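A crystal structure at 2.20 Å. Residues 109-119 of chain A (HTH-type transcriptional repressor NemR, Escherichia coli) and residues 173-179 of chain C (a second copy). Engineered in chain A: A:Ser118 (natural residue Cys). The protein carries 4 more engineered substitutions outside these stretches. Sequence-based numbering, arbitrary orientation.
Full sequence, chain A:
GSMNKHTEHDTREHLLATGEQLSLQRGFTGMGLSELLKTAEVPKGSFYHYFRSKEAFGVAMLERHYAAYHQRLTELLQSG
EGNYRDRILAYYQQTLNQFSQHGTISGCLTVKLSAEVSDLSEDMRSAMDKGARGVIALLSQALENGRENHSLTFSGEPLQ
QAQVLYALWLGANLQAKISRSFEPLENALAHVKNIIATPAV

Chain A, residues 109-119: LTVKLSAEVSD
Chain C, residues 173-179: NLQAKIS

Contact between a short helix and turn of chain A (109-119) and one helix of chain C (173-179) in two copies of the E. coli repressor NemR, burying 337 Å² summed over both sides. The helix of chain C begins earlier in the chain and runs through all seven residues, with phi/psi near -65/-40 from C:Asn173 to C:Ile178 and -87/-7 at C:Ser179. Its axis passes the axis of the chain A helix (109-114) at 11.1 Å, the N-to-C directions 74° apart. Chain A is helical from A:Leu109, with A:Leu113 N to A:Leu109 O and A:Ser114 N to A:Thr110 O both at 2.8 Å, and then enters a type I turn from A:Ser114 to A:Val117, where A:Ala115 and A:Glu116 take phi/psi of -74/8 and -118/-9 and A:Val117 N bonds A:Ser114 O at 3.1 Å. Two close CA pairs set the register: A:Ser114 CA to C:Leu174 CA at 6.7 Å and A:Val117 CA to C:Ile178 CA at 6.4 Å.

C:Lys177 has the largest covered area, 70 Å². Its CA-to-CB bond points toward chain A, and four t torsions (-169°, -170°, 174°, -173°) extend the chain fully, so that its methylenes run past A:Val117, C:Lys177 CE lying 3.6 Å from A:Val117 CG2, while NZ arrives beside the turn. There C:Lys177 NZ gives a weak hydrogen bond to A:Ser118 OG (3.3 Å), an engineered residue in place of Cys, poorly ordered and with chi1 at -19°, between wells. C:Lys177 NZ also lies 3.5 Å from A:Ser114 O, the carbonyl already engaged by A:Val117 N, and 4.0 Å from A:Ala115 CA.

A:Val117 (60 Å², phi/psi -56/-33, chi1 m at -66°) points CA-to-CB toward chain C and meets two residues: CG2 packs on the lysine as above, and A:Val117 CG1 lies 4.0 Å from C:Ile178 CG1 in an apolar contact. C:Ile178 (59 Å², chi1 m, chi2 t) starts sideways, but its end comes nearer; C:Ile178 CD1 reaches within 4.4 Å of A:Thr110 CG2 (chi1 m), whose OG1 is hydrogen-bonded elsewhere in the structure.

At the other register pair, C:Leu174 (chi1 -103°, between wells; chi2 t) likewise leaves its backbone sideways and brings its end closer, placing C:Leu174 CD2 3.4 Å from A:Ser114 CB. A:Ser114 holds chi1 at p (76°), which directs A:Ser114 OG back to A:Val111 O for a short 2.5 Å hydrogen bond within its own chain.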

# COMPACT_ATOMS: atom_id res chain seq x y z
N LEU A 109 -5.52 -1.99 -9.54
CA LEU A 109 -5.06 -3.37 -9.67
C LEU A 109 -3.80 -3.65 -8.88
O LEU A 109 -3.72 -4.65 -8.17
CB LEU A 109 -4.88 -3.77 -11.14
CG LEU A 109 -4.88 -5.29 -11.41
CD1 LEU A 109 -6.23 -5.91 -11.06
CD2 LEU A 109 -4.54 -5.62 -12.86
N THR A 110 -2.80 -2.77 -9.00
CA THR A 110 -1.56 -2.98 -8.26
C THR A 110 -1.85 -3.04 -6.77
O THR A 110 -1.43 -3.98 -6.08
CB THR A 110 -0.49 -1.91 -8.58
OG1 THR A 110 -0.04 -2.08 -9.94
CG2 THR A 110 0.71 -2.07 -7.67
N VAL A 111 -2.62 -2.06 -6.30
CA VAL A 111 -2.98 -1.97 -4.89
C VAL A 111 -3.70 -3.22 -4.40
O VAL A 111 -3.35 -3.78 -3.36
CB VAL A 111 -3.83 -0.74 -4.60
CG1 VAL A 111 -3.99 -0.57 -3.10
CG2 VAL A 111 -3.18 0.50 -5.18
N LYS A 112 -4.71 -3.66 -5.15
CA LYS A 112 -5.45 -4.86 -4.78
C LYS A 112 -4.57 -6.10 -4.81
O LYS A 112 -4.68 -6.96 -3.94
CB LYS A 112 -6.64 -5.05 -5.72
CG LYS A 112 -7.55 -6.20 -5.32
CD LYS A 112 -8.92 -5.68 -4.87
CE LYS A 112 -9.95 -6.80 -4.74
NZ LYS A 112 -10.06 -7.29 -3.35
N LEU A 113 -3.73 -6.21 -5.83
CA LEU A 113 -2.95 -7.44 -6.00
C LEU A 113 -1.69 -7.47 -5.11
O LEU A 113 -1.10 -8.53 -4.88
CB LEU A 113 -2.65 -7.70 -7.48
CG LEU A 113 -3.67 -8.61 -8.20
CD1 LEU A 113 -5.11 -8.20 -7.93
CD2 LEU A 113 -3.42 -8.64 -9.70
N SER A 114 -1.30 -6.31 -4.58
CA SER A 114 -0.32 -6.24 -3.49
C SER A 114 -0.54 -7.35 -2.45
O SER A 114 0.37 -8.14 -2.17
CB SER A 114 -0.49 -4.93 -2.78
OG SER A 114 -1.65 -4.98 -1.96
N ALA A 115 -1.74 -7.43 -1.89
CA ALA A 115 -1.97 -8.33 -0.77
C ALA A 115 -2.02 -9.81 -1.17
O ALA A 115 -2.34 -10.67 -0.34
CB ALA A 115 -3.21 -7.95 -0.02
N GLU A 116 -1.71 -10.10 -2.43
CA GLU A 116 -1.69 -11.48 -2.91
C GLU A 116 -0.31 -11.92 -3.37
O GLU A 116 -0.13 -13.11 -3.66
CB GLU A 116 -2.67 -11.66 -4.08
CG GLU A 116 -4.14 -11.69 -3.73
CD GLU A 116 -5.03 -11.43 -4.94
OE1 GLU A 116 -5.00 -12.25 -5.88
OE2 GLU A 116 -5.73 -10.39 -4.95
N VAL A 117 0.64 -10.98 -3.45
CA VAL A 117 1.96 -11.30 -4.00
C VAL A 117 2.57 -12.45 -3.22
O VAL A 117 3.28 -13.29 -3.79
CB VAL A 117 2.91 -10.07 -4.11
CG1 VAL A 117 2.38 -9.08 -5.13
CG2 VAL A 117 3.13 -9.38 -2.76
N SER A 118 2.25 -12.49 -1.93
CA SER A 118 2.47 -13.66 -1.09
C SER A 118 2.10 -14.95 -1.81
O SER A 118 2.90 -15.89 -1.86
CB SER A 118 1.63 -13.52 0.19
OG SER A 118 1.25 -12.17 0.40
N ASP A 119 0.89 -15.00 -2.38
CA ASP A 119 0.39 -16.20 -3.03
C ASP A 119 0.21 -16.07 -4.55
O ASP A 119 -0.89 -16.31 -5.07
CB ASP A 119 -0.93 -16.64 -2.39
N ASN C 173 6.87 -0.34 2.21
CA ASN C 173 6.71 -1.76 2.59
C ASN C 173 6.08 -2.60 1.49
O ASN C 173 6.55 -3.68 1.20
CB ASN C 173 5.91 -1.90 3.88
CG ASN C 173 6.78 -1.76 5.12
OD1 ASN C 173 7.46 -2.71 5.51
ND2 ASN C 173 6.76 -0.58 5.73
N LEU C 174 5.02 -2.09 0.86
CA LEU C 174 4.38 -2.82 -0.22
C LEU C 174 5.33 -3.00 -1.38
O LEU C 174 5.43 -4.09 -1.95
CB LEU C 174 3.15 -2.07 -0.73
CG LEU C 174 1.79 -2.56 -0.31
CD1 LEU C 174 0.77 -1.98 -1.24
CD2 LEU C 174 1.79 -4.08 -0.38
N GLN C 175 6.02 -1.92 -1.74
CA GLN C 175 6.96 -1.96 -2.85
C GLN C 175 8.12 -2.92 -2.54
O GLN C 175 8.61 -3.63 -3.42
CB GLN C 175 7.47 -0.55 -3.18
CG GLN C 175 8.17 -0.44 -4.52
CD GLN C 175 7.51 -1.29 -5.61
OE1 GLN C 175 6.28 -1.39 -5.68
NE2 GLN C 175 8.33 -1.91 -6.46
N ALA C 176 8.53 -2.96 -1.27
CA ALA C 176 9.59 -3.90 -0.87
C ALA C 176 9.11 -5.34 -1.02
O ALA C 176 9.89 -6.24 -1.36
CB ALA C 176 9.99 -3.63 0.57
N LYS C 177 7.83 -5.55 -0.73
CA LYS C 177 7.25 -6.89 -0.74
C LYS C 177 7.13 -7.35 -2.18
O LYS C 177 7.48 -8.49 -2.51
CB LYS C 177 5.86 -6.82 -0.08
CG LYS C 177 5.21 -8.15 0.23
CD LYS C 177 3.75 -7.92 0.64
CE LYS C 177 2.97 -9.22 0.82
NZ LYS C 177 1.50 -8.98 1.07
N ILE C 178 6.66 -6.45 -3.04
CA ILE C 178 6.53 -6.79 -4.45
C ILE C 178 7.88 -7.03 -5.12
O ILE C 178 8.03 -7.99 -5.86
CB ILE C 178 5.73 -5.72 -5.23
CG1 ILE C 178 4.32 -5.62 -4.68
CG2 ILE C 178 5.67 -6.06 -6.72
CD1 ILE C 178 3.55 -4.39 -5.19
N SER C 179 8.88 -6.19 -4.83
CA SER C 179 10.18 -6.30 -5.51
C SER C 179 11.14 -7.27 -4.82
O SER C 179 12.21 -7.56 -5.35
CB SER C 179 10.86 -4.93 -5.60
OG SER C 179 10.91 -4.29 -4.33